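PDB 1YT8: thiosulfate sulfurtransferase from Pseudomonas aeruginosa, which probably transfers sulfur from thiosulfate to cyanide and carries four rhodanese-like domains in a single chain. Local coordinates for residues D287-E292 with A358-R363; R334-A339 with V349-G354; V78-L83 with S89-L94. All coordinates share one frame; numbering follows the deposited sequence.

From the N terminus, contact 3 comes first: it closes the short turn between helix 75-85 and strand 91-94 in the first rhodanese-like domain. The other two contacts lie much further along, around the sheet built from strands 265-267, 283-287, 303-304, 324-328 and 348-352. There contact 1 spans the longer loop, from the end of strand 283-287 to the segment after strand 348-352, and contact 2 falls entirely within that span, tying helix 334-344 to strand 348-352. Contacts 1 and 2 touch: Val-288 packs on Arg-334 and Ala-335, Arg-289 on Arg-334 alone. Contact 3 stands apart, its centre about 35 Å from that of contact 1.

Contact 1: D287-E292 with A358-R363; sequences DVRTPE and ADFSER
Asp-287, the last residue of strand 283-287, turns a carboxylate oxygen to the rim of Phe-360: OD2 lies near the ring plane, 4.4 Å from CE1. Its OD1 accepts two bonds from Arg-289, one from the backbone N at 3.0 Å, which closes an Asx turn, and one from NE at 2.9 Å, on the syn side and almost in the guanidinium plane. Val-288, between them, packs on Leu-327 and Ala-335. In Arg-289 a bend at chi3 (-60°) brings NE and NH2 side-on to the carboxylate, completing a salt bridge with NH2 to OD2 at 2.8 Å. NH2 also bonds Gly-297 O, and NH1 reaches Asp-330, so the guanidinium is pinned along its edges. Over one of its faces lies Phe-360, with CE1 3.7 Å from CZ and CD1 3.6 Å from NH2; the two planes are inclined at 49°. Thr-290 takes the N-cap of helix 291-296. The buried guanidinium lies between two carboxylates, Asp-287 and Asp-330, which probably offset its charge, and Phe-360 covers one face. An Asp-Val-Arg sequence that starts at the last residue of the second strand and runs into the following loop is a familiar feature of rhodanese domains.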
ATOM      1  N   ASP A 287      -1.210   1.977 -13.817  1.00 14.67           N
ATOM      2  CA  ASP A 287      -2.404   2.727 -14.234  1.00 13.64           C
ATOM      3  C   ASP A 287      -2.915   3.525 -13.023  1.00 13.10           C
ATOM      4  O   ASP A 287      -3.388   2.936 -12.049  1.00 12.30           O
ATOM      5  CB  ASP A 287      -3.485   1.739 -14.697  1.00 14.39           C
ATOM      6  CG  ASP A 287      -4.656   2.417 -15.399  1.00 18.09           C
ATOM      7  OD1 ASP A 287      -5.159   3.447 -14.900  1.00 16.64           O
ATOM      8  OD2 ASP A 287      -5.091   1.896 -16.451  1.00 17.79           O
ATOM      9  N   VAL A 288      -2.832   4.853 -13.091  1.00 13.20           N
ATOM     10  CA  VAL A 288      -3.249   5.706 -11.974  1.00 12.63           C
ATOM     11  C   VAL A 288      -4.712   6.168 -11.938  1.00 13.50           C
ATOM     12  O   VAL A 288      -5.090   6.995 -11.097  1.00 14.20           O
ATOM     13  CB  VAL A 288      -2.340   6.958 -11.878  1.00 10.96           C
ATOM     14  CG1 VAL A 288      -0.892   6.534 -11.640  1.00 10.86           C
ATOM     15  CG2 VAL A 288      -2.449   7.798 -13.150  1.00 14.38           C
ATOM     16  N   ARG A 289      -5.538   5.639 -12.834  1.00 13.25           N
ATOM     17  CA  ARG A 289      -6.951   6.012 -12.870  1.00 14.10           C
ATOM     18  C   ARG A 289      -7.711   5.281 -11.759  1.00 13.65           C
ATOM     19  O   ARG A 289      -7.114   4.535 -10.981  1.00 13.52           O
ATOM     20  CB  ARG A 289      -7.548   5.654 -14.234  1.00 15.36           C
ATOM     21  CG  ARG A 289      -6.815   6.274 -15.415  1.00 16.01           C
ATOM     22  CD  ARG A 289      -7.353   5.714 -16.720  1.00 15.52           C
ATOM     23  NE  ARG A 289      -7.165   4.267 -16.777  1.00 17.23           N
ATOM     24  CZ  ARG A 289      -7.882   3.447 -17.533  1.00 18.63           C
ATOM     25  NH1 ARG A 289      -8.845   3.930 -18.311  1.00 17.94           N
ATOM     26  NH2 ARG A 289      -7.647   2.142 -17.498  1.00 19.17           N
ATOM     27  N   THR A 290      -9.022   5.502 -11.679  1.00 12.50           N
ATOM     28  CA  THR A 290      -9.843   4.846 -10.659  1.00 13.52           C
ATOM     29  C   THR A 290      -9.915   3.345 -10.926  1.00 14.36           C
ATOM     30  O   THR A 290      -9.673   2.893 -12.044  1.00 15.54           O
ATOM     31  CB  THR A 290     -11.294   5.394 -10.642  1.00 14.38           C
ATOM     32  OG1 THR A 290     -11.941   5.089 -11.888  1.00 17.07           O
ATOM     33  CG2 THR A 290     -11.293   6.903 -10.423  1.00 13.55           C
ATOM     34  N   PRO A 291     -10.234   2.548  -9.894  1.00 15.97           N
ATOM     35  CA  PRO A 291     -10.329   1.095 -10.073  1.00 18.97           C
ATOM     36  C   PRO A 291     -11.354   0.722 -11.151  1.00 19.92           C
ATOM     37  O   PRO A 291     -11.130  -0.192 -11.945  1.00 19.85           O
ATOM     38  CB  PRO A 291     -10.746   0.609  -8.686  1.00 18.04           C
ATOM     39  CG  PRO A 291     -10.043   1.578  -7.778  1.00 16.59           C
ATOM     40  CD  PRO A 291     -10.329   2.906  -8.466  1.00 16.81           C
ATOM     41  N   GLU A 292     -12.472   1.445 -11.168  1.00 20.46           N
ATOM     42  CA  GLU A 292     -13.547   1.199 -12.128  1.00 20.63           C
ATOM     43  C   GLU A 292     -13.079   1.361 -13.571  1.00 21.05           C
ATOM     44  O   GLU A 292     -13.378   0.527 -14.427  1.00 20.46           O
ATOM     45  CB  GLU A 292     -14.721   2.150 -11.872  1.00 22.56           C
ATOM     46  CG  GLU A 292     -15.482   1.939 -10.562  1.00 26.87           C
ATOM     47  CD  GLU A 292     -14.681   2.302  -9.315  1.00 28.33           C
ATOM     48  OE1 GLU A 292     -13.864   3.245  -9.365  1.00 26.76           O
ATOM     49  OE2 GLU A 292     -14.886   1.648  -8.271  1.00 31.59           O
ATOM     50  N   ALA A 358      -7.978   2.128 -28.103  1.00 34.77           N
ATOM     51  CA  ALA A 358      -7.708   0.743 -28.476  1.00 34.18           C
ATOM     52  C   ALA A 358      -6.635   0.073 -27.618  1.00 33.46           C
ATOM     53  O   ALA A 358      -6.628  -1.150 -27.477  1.00 33.46           O
ATOM     54  CB  ALA A 358      -7.310   0.673 -29.946  1.00 35.15           C
ATOM     55  N   ASP A 359      -5.735   0.867 -27.046  1.00 31.94           N
ATOM     56  CA  ASP A 359      -4.660   0.325 -26.216  1.00 31.97           C
ATOM     57  C   ASP A 359      -5.135  -0.207 -24.862  1.00 31.42           C
ATOM     58  O   ASP A 359      -4.452  -1.010 -24.228  1.00 31.05           O
ATOM     59  CB  ASP A 359      -3.575   1.387 -26.006  1.00 31.19           C
ATOM     60  CG  ASP A 359      -2.923   1.817 -27.307  1.00 31.30           C
ATOM     61  OD1 ASP A 359      -2.450   0.935 -28.054  1.00 33.07           O
ATOM     62  OD2 ASP A 359      -2.881   3.032 -27.584  1.00 29.35           O
ATOM     63  N   PHE A 360      -6.303   0.248 -24.419  1.00 31.17           N
ATOM     64  CA  PHE A 360      -6.878  -0.197 -23.152  1.00 32.41           C
ATOM     65  C   PHE A 360      -7.747  -1.409 -23.468  1.00 32.05           C
ATOM     66  O   PHE A 360      -8.961  -1.397 -23.263  1.00 32.06           O
ATOM     67  CB  PHE A 360      -7.719   0.929 -22.546  1.00 33.13           C
ATOM     68  CG  PHE A 360      -6.917   2.143 -22.160  1.00 35.19           C
ATOM     69  CD1 PHE A 360      -6.481   2.319 -20.850  1.00 35.24           C
ATOM     70  CD2 PHE A 360      -6.568   3.097 -23.113  1.00 35.68           C
ATOM     71  CE1 PHE A 360      -5.711   3.426 -20.495  1.00 35.98           C
ATOM     72  CE2 PHE A 360      -5.798   4.206 -22.767  1.00 35.70           C
ATOM     73  CZ  PHE A 360      -5.369   4.370 -21.456  1.00 35.73           C
ATOM     74  N   SER A 361      -7.099  -2.459 -23.967  1.00 31.91           N
ATOM     75  CA  SER A 361      -7.772  -3.684 -24.380  1.00 31.88           C
ATOM     76  C   SER A 361      -8.064  -4.734 -23.309  1.00 32.26           C
ATOM     77  O   SER A 361      -9.073  -5.435 -23.391  1.00 32.14           O
ATOM     78  CB  SER A 361      -6.969  -4.328 -25.511  1.00 31.88           C
ATOM     79  OG  SER A 361      -5.607  -4.488 -25.140  1.00 32.42           O
ATOM     80  N   GLU A 362      -7.191  -4.849 -22.315  1.00 30.56           N
ATOM     81  CA  GLU A 362      -7.369  -5.838 -21.255  1.00 30.38           C
ATOM     82  C   GLU A 362      -8.447  -5.398 -20.264  1.00 30.51           C
ATOM     83  O   GLU A 362      -8.460  -4.252 -19.816  1.00 29.11           O
ATOM     84  CB  GLU A 362      -6.032  -6.062 -20.544  1.00 31.72           C
ATOM     85  CG  GLU A 362      -5.963  -7.316 -19.696  1.00 32.95           C
ATOM     86  CD  GLU A 362      -4.563  -7.571 -19.170  1.00 34.70           C
ATOM     87  OE1 GLU A 362      -3.652  -7.794 -19.995  1.00 35.52           O
ATOM     88  OE2 GLU A 362      -4.370  -7.541 -17.936  1.00 34.94           O
ATOM     89  N   ARG A 363      -9.344  -6.313 -19.909  1.00 29.67           N
ATOM     90  CA  ARG A 363     -10.436  -5.979 -19.004  1.00 30.77           C
ATOM     91  C   ARG A 363     -10.507  -6.832 -17.745  1.00 29.46           C
ATOM     92  O   ARG A 363     -10.016  -7.959 -17.711  1.00 30.46           O
ATOM     93  CB  ARG A 363     -11.760  -6.065 -19.768  1.00 34.28           C
ATOM     94  CG  ARG A 363     -11.666  -5.418 -21.141  1.00 38.75           C
ATOM     95  CD  ARG A 363     -13.000  -5.310 -21.855  1.00 42.29           C
ATOM     96  NE  ARG A 363     -12.815  -4.843 -23.229  1.00 46.33           N
ATOM     97  CZ  ARG A 363     -12.252  -3.685 -23.563  1.00 48.28           C
ATOM     98  NH1 ARG A 363     -11.815  -2.855 -22.624  1.00 48.76           N
ATOM     99  NH2 ARG A 363     -12.112  -3.358 -24.841  1.00 48.78           N
TER

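Contact 2: R334-A339 with V349-G354; sequences RANMSA and VAVLDG
Ala-335 O accepts the backbone N of Ala-339 at 2.8 Å, a helical bond joining the two alanines that face the strand. Both meet valines: Ala-335 CB lies 3.9 Å from Val-351 CG1, and Ala-339 CB touches both Val-351 CG2 at 3.7 Å and Val-349 CG2 at 3.8 Å. Val-351 has CG1 trans to its own N (chi1 170°), which splits its methyls between the two alanines. Val-349 is rotated otherwise, at chi1 57°, and its CG1 comes to 3.5 Å from Ala-339 O. Helix 334-339 runs antiparallel to strand 349-352 with the axes 8.4 Å apart, a close approach that the small alanine side chains allow; the pair belongs to the beta-alpha-beta unit of strand 324-328, helix 334-344 and strand 348-352. Asn-336 adds a polar edge: its side chain crosses that of Val-351 at about a right angle and leaves OD1 3.6 Å from CG2. OD1 is bonded by Arg-266 NH1 and ND2 by Gly-332 O, while the same arginine salt-bridges Asp-353. Strand 265-267 is therefore tied to the helix through Asn-336 and to Asp-353. Chemically the helix-strand interface is held by methyl packing, with no hydrogen bond between its segments; the buried amide beside it has its rotation fixed by the two bonds at its ends.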
ATOM      1  N   ARG A 334      -3.810  13.054 -14.505  1.00 13.52           N
ATOM      2  CA  ARG A 334      -3.484  12.144 -13.410  1.00 13.92           C
ATOM      3  C   ARG A 334      -2.085  11.544 -13.415  1.00 14.50           C
ATOM      4  O   ARG A 334      -1.391  11.583 -12.396  1.00 13.91           O
ATOM      5  CB  ARG A 334      -4.544  11.046 -13.340  1.00 12.29           C
ATOM      6  CG  ARG A 334      -5.910  11.602 -12.964  1.00 14.49           C
ATOM      7  CD  ARG A 334      -6.978  10.533 -12.899  1.00 15.59           C
ATOM      8  NE  ARG A 334      -7.359  10.067 -14.229  1.00 16.16           N
ATOM      9  CZ  ARG A 334      -8.415   9.299 -14.473  1.00 18.45           C
ATOM     10  NH1 ARG A 334      -9.199   8.907 -13.477  1.00 15.98           N
ATOM     11  NH2 ARG A 334      -8.692   8.933 -15.718  1.00 17.53           N
ATOM     12  N   ALA A 335      -1.671  10.990 -14.547  1.00 13.85           N
ATOM     13  CA  ALA A 335      -0.342  10.405 -14.645  1.00 14.73           C
ATOM     14  C   ALA A 335       0.729  11.493 -14.506  1.00 13.19           C
ATOM     15  O   ALA A 335       1.715  11.309 -13.798  1.00 11.54           O
ATOM     16  CB  ALA A 335      -0.188   9.666 -15.976  1.00 14.55           C
ATOM     17  N   ASN A 336       0.533  12.631 -15.170  1.00 12.92           N
ATOM     18  CA  ASN A 336       1.503  13.720 -15.082  1.00 12.87           C
ATOM     19  C   ASN A 336       1.687  14.214 -13.650  1.00 12.96           C
ATOM     20  O   ASN A 336       2.819  14.406 -13.202  1.00 12.81           O
ATOM     21  CB  ASN A 336       1.096  14.914 -15.964  1.00 12.79           C
ATOM     22  CG  ASN A 336       1.432  14.705 -17.433  1.00 16.37           C
ATOM     23  OD1 ASN A 336       2.507  14.206 -17.777  1.00 14.63           O
ATOM     24  ND2 ASN A 336       0.517  15.111 -18.311  1.00 16.85           N
HETATM   25  N   MSE A 337       0.584  14.429 -12.938  1.00 11.55           N
HETATM   26  CA  MSE A 337       0.667  14.908 -11.561  1.00 12.57           C
HETATM   27  C   MSE A 337       1.313  13.875 -10.640  1.00 11.10           C
HETATM   28  O   MSE A 337       2.200  14.206  -9.857  1.00 11.67           O
HETATM   29  CB  MSE A 337      -0.717  15.287 -11.022  1.00 12.62           C
HETATM   30  CG  MSE A 337      -1.317  16.571 -11.598  1.00 15.29           C
HETATM   31 SE   MSE A 337      -0.151  18.135 -11.620  1.00 20.75          SE
HETATM   32  CE  MSE A 337       0.212  18.312  -9.713  1.00 15.21           C
ATOM     33  N   SER A 338       0.873  12.625 -10.737  1.00 13.80           N
ATOM     34  CA  SER A 338       1.427  11.567  -9.897  1.00 11.82           C
ATOM     35  C   SER A 338       2.916  11.388 -10.165  1.00 11.87           C
ATOM     36  O   SER A 338       3.706  11.193  -9.237  1.00 11.06           O
ATOM     37  CB  SER A 338       0.685  10.248 -10.142  1.00 11.31           C
ATOM     38  OG  SER A 338      -0.674  10.348  -9.745  1.00 11.97           O
ATOM     39  N   ALA A 339       3.295  11.450 -11.439  1.00 13.39           N
ATOM     40  CA  ALA A 339       4.697  11.308 -11.827  1.00 13.06           C
ATOM     41  C   ALA A 339       5.538  12.448 -11.252  1.00 13.02           C
ATOM     42  O   ALA A 339       6.666  12.230 -10.804  1.00 13.75           O
ATOM     43  CB  ALA A 339       4.821  11.279 -13.348  1.00 12.43           C
ATOM     44  N   VAL A 349      10.880   8.245 -13.395  1.00 14.08           N
ATOM     45  CA  VAL A 349       9.517   7.996 -13.821  1.00 14.81           C
ATOM     46  C   VAL A 349       9.191   8.636 -15.161  1.00 14.81           C
ATOM     47  O   VAL A 349       9.676   9.722 -15.492  1.00 14.91           O
ATOM     48  CB  VAL A 349       8.528   8.517 -12.745  1.00 14.52           C
ATOM     49  CG1 VAL A 349       8.765   9.998 -12.501  1.00 15.11           C
ATOM     50  CG2 VAL A 349       7.086   8.261 -13.177  1.00 14.54           C
ATOM     51  N   ALA A 350       8.359   7.945 -15.928  1.00 14.52           N
ATOM     52  CA  ALA A 350       7.940   8.422 -17.234  1.00 15.39           C
ATOM     53  C   ALA A 350       6.426   8.310 -17.355  1.00 15.14           C
ATOM     54  O   ALA A 350       5.801   7.496 -16.677  1.00 15.89           O
ATOM     55  CB  ALA A 350       8.605   7.591 -18.323  1.00 16.80           C
ATOM     56  N   VAL A 351       5.844   9.147 -18.208  1.00 15.94           N
ATOM     57  CA  VAL A 351       4.412   9.110 -18.471  1.00 16.03           C
ATOM     58  C   VAL A 351       4.288   8.594 -19.906  1.00 17.49           C
ATOM     59  O   VAL A 351       5.017   9.039 -20.796  1.00 19.98           O
ATOM     60  CB  VAL A 351       3.775  10.511 -18.362  1.00 17.81           C
ATOM     61  CG1 VAL A 351       2.345  10.477 -18.877  1.00 16.11           C
ATOM     62  CG2 VAL A 351       3.794  10.971 -16.904  1.00 16.56           C
ATOM     63  N   LEU A 352       3.381   7.649 -20.123  1.00 16.97           N
ATOM     64  CA  LEU A 352       3.186   7.057 -21.444  1.00 19.85           C
ATOM     65  C   LEU A 352       2.284   7.916 -22.332  1.00 19.76           C
ATOM     66  O   LEU A 352       1.093   8.076 -22.051  1.00 18.76           O
ATOM     67  CB  LEU A 352       2.597   5.650 -21.286  1.00 19.09           C
ATOM     68  CG  LEU A 352       2.643   4.700 -22.483  1.00 21.32           C
ATOM     69  CD1 LEU A 352       4.054   4.643 -23.050  1.00 21.66           C
ATOM     70  CD2 LEU A 352       2.185   3.315 -22.041  1.00 21.21           C
ATOM     71  N   ASP A 353       2.862   8.465 -23.401  1.00 20.43           N
ATOM     72  CA  ASP A 353       2.122   9.317 -24.335  1.00 22.31           C
ATOM     73  C   ASP A 353       1.670   8.580 -25.595  1.00 22.52           C
ATOM     74  O   ASP A 353       2.166   7.497 -25.914  1.00 22.41           O
ATOM     75  CB  ASP A 353       2.978  10.511 -24.779  1.00 23.53           C
ATOM     76  CG  ASP A 353       3.405  11.395 -23.629  1.00 23.84           C
ATOM     77  OD1 ASP A 353       2.585  11.625 -22.717  1.00 26.55           O
ATOM     78  OD2 ASP A 353       4.558  11.881 -23.650  1.00 23.88           O
ATOM     79  N   GLY A 354       0.727   9.186 -26.311  1.00 25.64           N
ATOM     80  CA  GLY A 354       0.239   8.611 -27.554  1.00 27.28           C
ATOM     81  C   GLY A 354      -0.717   7.438 -27.467  1.00 28.26           C
ATOM     82  O   GLY A 354      -0.955   6.766 -28.470  1.00 28.23           O
TER

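Contact 3: V78-L83 with S89-L94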
ATOM      1  N   VAL A  78      14.768 -18.385   6.194  1.00 16.57           N
ATOM      2  CA  VAL A  78      13.735 -19.154   5.503  1.00 16.05           C
ATOM      3  C   VAL A  78      13.306 -18.391   4.249  1.00 16.59           C
ATOM      4  O   VAL A  78      13.141 -18.973   3.172  1.00 14.83           O
ATOM      5  CB  VAL A  78      12.501 -19.383   6.417  1.00 15.69           C
ATOM      6  CG1 VAL A  78      11.387 -20.090   5.646  1.00 15.90           C
ATOM      7  CG2 VAL A  78      12.905 -20.215   7.625  1.00 15.74           C
ATOM      8  N   ALA A  79      13.133 -17.082   4.392  1.00 14.20           N
ATOM      9  CA  ALA A  79      12.739 -16.245   3.269  1.00 14.14           C
ATOM     10  C   ALA A  79      13.794 -16.310   2.164  1.00 13.39           C
ATOM     11  O   ALA A  79      13.464 -16.437   0.984  1.00 14.14           O
ATOM     12  CB  ALA A  79      12.556 -14.808   3.735  1.00 15.82           C
ATOM     13  N   ALA A  80      15.061 -16.228   2.552  1.00 14.06           N
ATOM     14  CA  ALA A  80      16.161 -16.273   1.590  1.00 15.32           C
ATOM     15  C   ALA A  80      16.150 -17.562   0.775  1.00 16.10           C
ATOM     16  O   ALA A  80      16.353 -17.537  -0.438  1.00 16.56           O
ATOM     17  CB  ALA A  80      17.495 -16.123   2.313  1.00 14.70           C
ATOM     18  N   GLN A  81      15.913 -18.687   1.448  1.00 18.19           N
ATOM     19  CA  GLN A  81      15.880 -19.985   0.782  1.00 18.20           C
ATOM     20  C   GLN A  81      14.716 -20.094  -0.197  1.00 17.78           C
ATOM     21  O   GLN A  81      14.876 -20.572  -1.319  1.00 18.16           O
ATOM     22  CB  GLN A  81      15.771 -21.111   1.815  1.00 20.85           C
ATOM     23  CG  GLN A  81      15.798 -22.511   1.214  1.00 22.33           C
ATOM     24  CD  GLN A  81      17.094 -22.799   0.473  1.00 27.23           C
ATOM     25  OE1 GLN A  81      18.184 -22.633   1.023  1.00 28.91           O
ATOM     26  NE2 GLN A  81      16.982 -23.235  -0.780  1.00 28.08           N
ATOM     27  N   ARG A  82      13.536 -19.661   0.232  1.00 16.93           N
ATOM     28  CA  ARG A  82      12.371 -19.736  -0.630  1.00 16.26           C
ATOM     29  C   ARG A  82      12.563 -18.863  -1.852  1.00 13.77           C
ATOM     30  O   ARG A  82      12.128 -19.211  -2.947  1.00 15.71           O
ATOM     31  CB  ARG A  82      11.116 -19.336   0.142  1.00 17.66           C
ATOM     32  CG  ARG A  82      10.722 -20.412   1.138  1.00 19.91           C
ATOM     33  CD  ARG A  82       9.528 -20.037   1.992  1.00 19.75           C
ATOM     34  NE  ARG A  82       9.216 -21.115   2.927  1.00 18.95           N
ATOM     35  CZ  ARG A  82       8.326 -21.028   3.908  1.00 20.98           C
ATOM     36  NH1 ARG A  82       7.644 -19.903   4.095  1.00 19.13           N
ATOM     37  NH2 ARG A  82       8.124 -22.067   4.708  1.00 19.95           N
ATOM     38  N   LEU A  83      13.232 -17.728  -1.676  1.00 16.27           N
ATOM     39  CA  LEU A  83      13.480 -16.844  -2.811  1.00 15.69           C
ATOM     40  C   LEU A  83      14.440 -17.532  -3.777  1.00 16.92           C
ATOM     41  O   LEU A  83      14.275 -17.447  -4.990  1.00 16.00           O
ATOM     42  CB  LEU A  83      14.056 -15.511  -2.341  1.00 15.74           C
ATOM     43  CG  LEU A  83      13.071 -14.588  -1.622  1.00 16.46           C
ATOM     44  CD1 LEU A  83      13.812 -13.454  -0.906  1.00 17.46           C
ATOM     45  CD2 LEU A  83      12.102 -14.026  -2.648  1.00 15.40           C
ATOM     46  N   SER A  89      18.306 -14.997  -8.122  1.00 19.28           N
ATOM     47  CA  SER A  89      19.743 -15.264  -8.132  1.00 20.11           C
ATOM     48  C   SER A  89      20.689 -14.417  -7.289  1.00 19.22           C
ATOM     49  O   SER A  89      21.873 -14.741  -7.199  1.00 21.12           O
ATOM     50  CB  SER A  89      20.236 -15.226  -9.579  1.00 22.33           C
ATOM     51  OG  SER A  89      19.999 -13.949 -10.148  1.00 23.64           O
ATOM     52  N   ASP A  90      20.198 -13.337  -6.691  1.00 18.00           N
ATOM     53  CA  ASP A  90      21.066 -12.477  -5.883  1.00 17.90           C
ATOM     54  C   ASP A  90      20.384 -12.152  -4.562  1.00 17.09           C
ATOM     55  O   ASP A  90      19.921 -11.033  -4.343  1.00 15.58           O
ATOM     56  CB  ASP A  90      21.380 -11.183  -6.651  1.00 18.72           C
ATOM     57  CG  ASP A  90      22.456 -10.334  -5.976  1.00 21.65           C
ATOM     58  OD1 ASP A  90      22.998 -10.741  -4.925  1.00 20.12           O
ATOM     59  OD2 ASP A  90      22.762  -9.246  -6.506  1.00 22.52           O
ATOM     60  N   VAL A  91      20.335 -13.146  -3.682  1.00 16.23           N
ATOM     61  CA  VAL A  91      19.693 -12.985  -2.387  1.00 16.94           C
ATOM     62  C   VAL A  91      20.712 -12.973  -1.257  1.00 16.48           C
ATOM     63  O   VAL A  91      21.685 -13.729  -1.271  1.00 17.55           O
ATOM     64  CB  VAL A  91      18.689 -14.129  -2.134  1.00 16.65           C
ATOM     65  CG1 VAL A  91      17.920 -13.870  -0.853  1.00 17.61           C
ATOM     66  CG2 VAL A  91      17.738 -14.255  -3.310  1.00 17.58           C
ATOM     67  N   ALA A  92      20.484 -12.110  -0.276  1.00 15.77           N
ATOM     68  CA  ALA A  92      21.379 -12.013   0.867  1.00 16.24           C
ATOM     69  C   ALA A  92      20.623 -11.686   2.144  1.00 16.96           C
ATOM     70  O   ALA A  92      19.478 -11.230   2.107  1.00 14.89           O
ATOM     71  CB  ALA A  92      22.435 -10.948   0.610  1.00 17.32           C
ATOM     72  N   LEU A  93      21.273 -11.936   3.275  1.00 16.74           N
ATOM     73  CA  LEU A  93      20.706 -11.640   4.584  1.00 18.30           C
ATOM     74  C   LEU A  93      21.407 -10.371   5.049  1.00 17.92           C
ATOM     75  O   LEU A  93      22.594 -10.196   4.782  1.00 18.58           O
ATOM     76  CB  LEU A  93      21.019 -12.764   5.572  1.00 20.35           C
ATOM     77  CG  LEU A  93      20.542 -14.179   5.241  1.00 21.62           C
ATOM     78  CD1 LEU A  93      21.131 -15.166   6.250  1.00 21.08           C
ATOM     79  CD2 LEU A  93      19.027 -14.226   5.262  1.00 19.73           C
ATOM     80  N   LEU A  94      20.678  -9.487   5.722  1.00 16.02           N
ATOM     81  CA  LEU A  94      21.270  -8.255   6.235  1.00 16.17           C
ATOM     82  C   LEU A  94      22.084  -8.621   7.471  1.00 18.87           C
ATOM     83  O   LEU A  94      21.563  -9.227   8.406  1.00 18.02           O
ATOM     84  CB  LEU A  94      20.182  -7.254   6.627  1.00 17.29           C
ATOM     85  CG  LEU A  94      20.665  -5.956   7.285  1.00 17.57           C
ATOM     86  CD1 LEU A  94      21.469  -5.139   6.285  1.00 16.69           C
ATOM     87  CD2 LEU A  94      19.471  -5.158   7.779  1.00 16.06           C
TER
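This is an apolar helix-on-sheet contact in the first rhodanese-like domain, where Ala-80 and Leu-83 of helix 75-85 lie against Val-91 and Leu-93 of strand 91-94. The two elements follow each other closely in the chain and run almost exactly antiparallel, 173° between their directions, with axes 8.4 Å apart. Ala-80 sits at the middle. Its CB is 3.8 Å from Leu-93 CD2 and 3.9 Å from Val-91 CG1, so that one methyl touches two strand residues whose side chains lie on the helix side of the sheet. Val-91 stands with CG1 opposite its backbone N (chi1 -174°); this turns CG1 to the alanine and leaves CG2 for Leu-83, whose CB is 4.0 Å away. The leucine and valine side chains cross nearly perpendicularly, and Leu-83 CD1 comes to 4.1 Å from Val-91 CG1. Beyond this pair Leu-83 and Leu-93 both meet Val-68 of the neighbouring strand, and Leu-83 also touches Leu-51 and Ile-55 of helix 51-58, which joins the packing to a second helix. In the sheet itself, Val-91 bonds through its backbone to Ala-7, and Ala-92 to Ile-66 and Val-68, placing strand 91-94 between strands 7-9 and 66-69. Strand 66-69, helix 75-85 and strand 91-94 together form a beta-alpha-beta crossover, the repeating element of the parallel five-stranded alpha/beta rhodanese fold, with strand order 1-5-4-2-3.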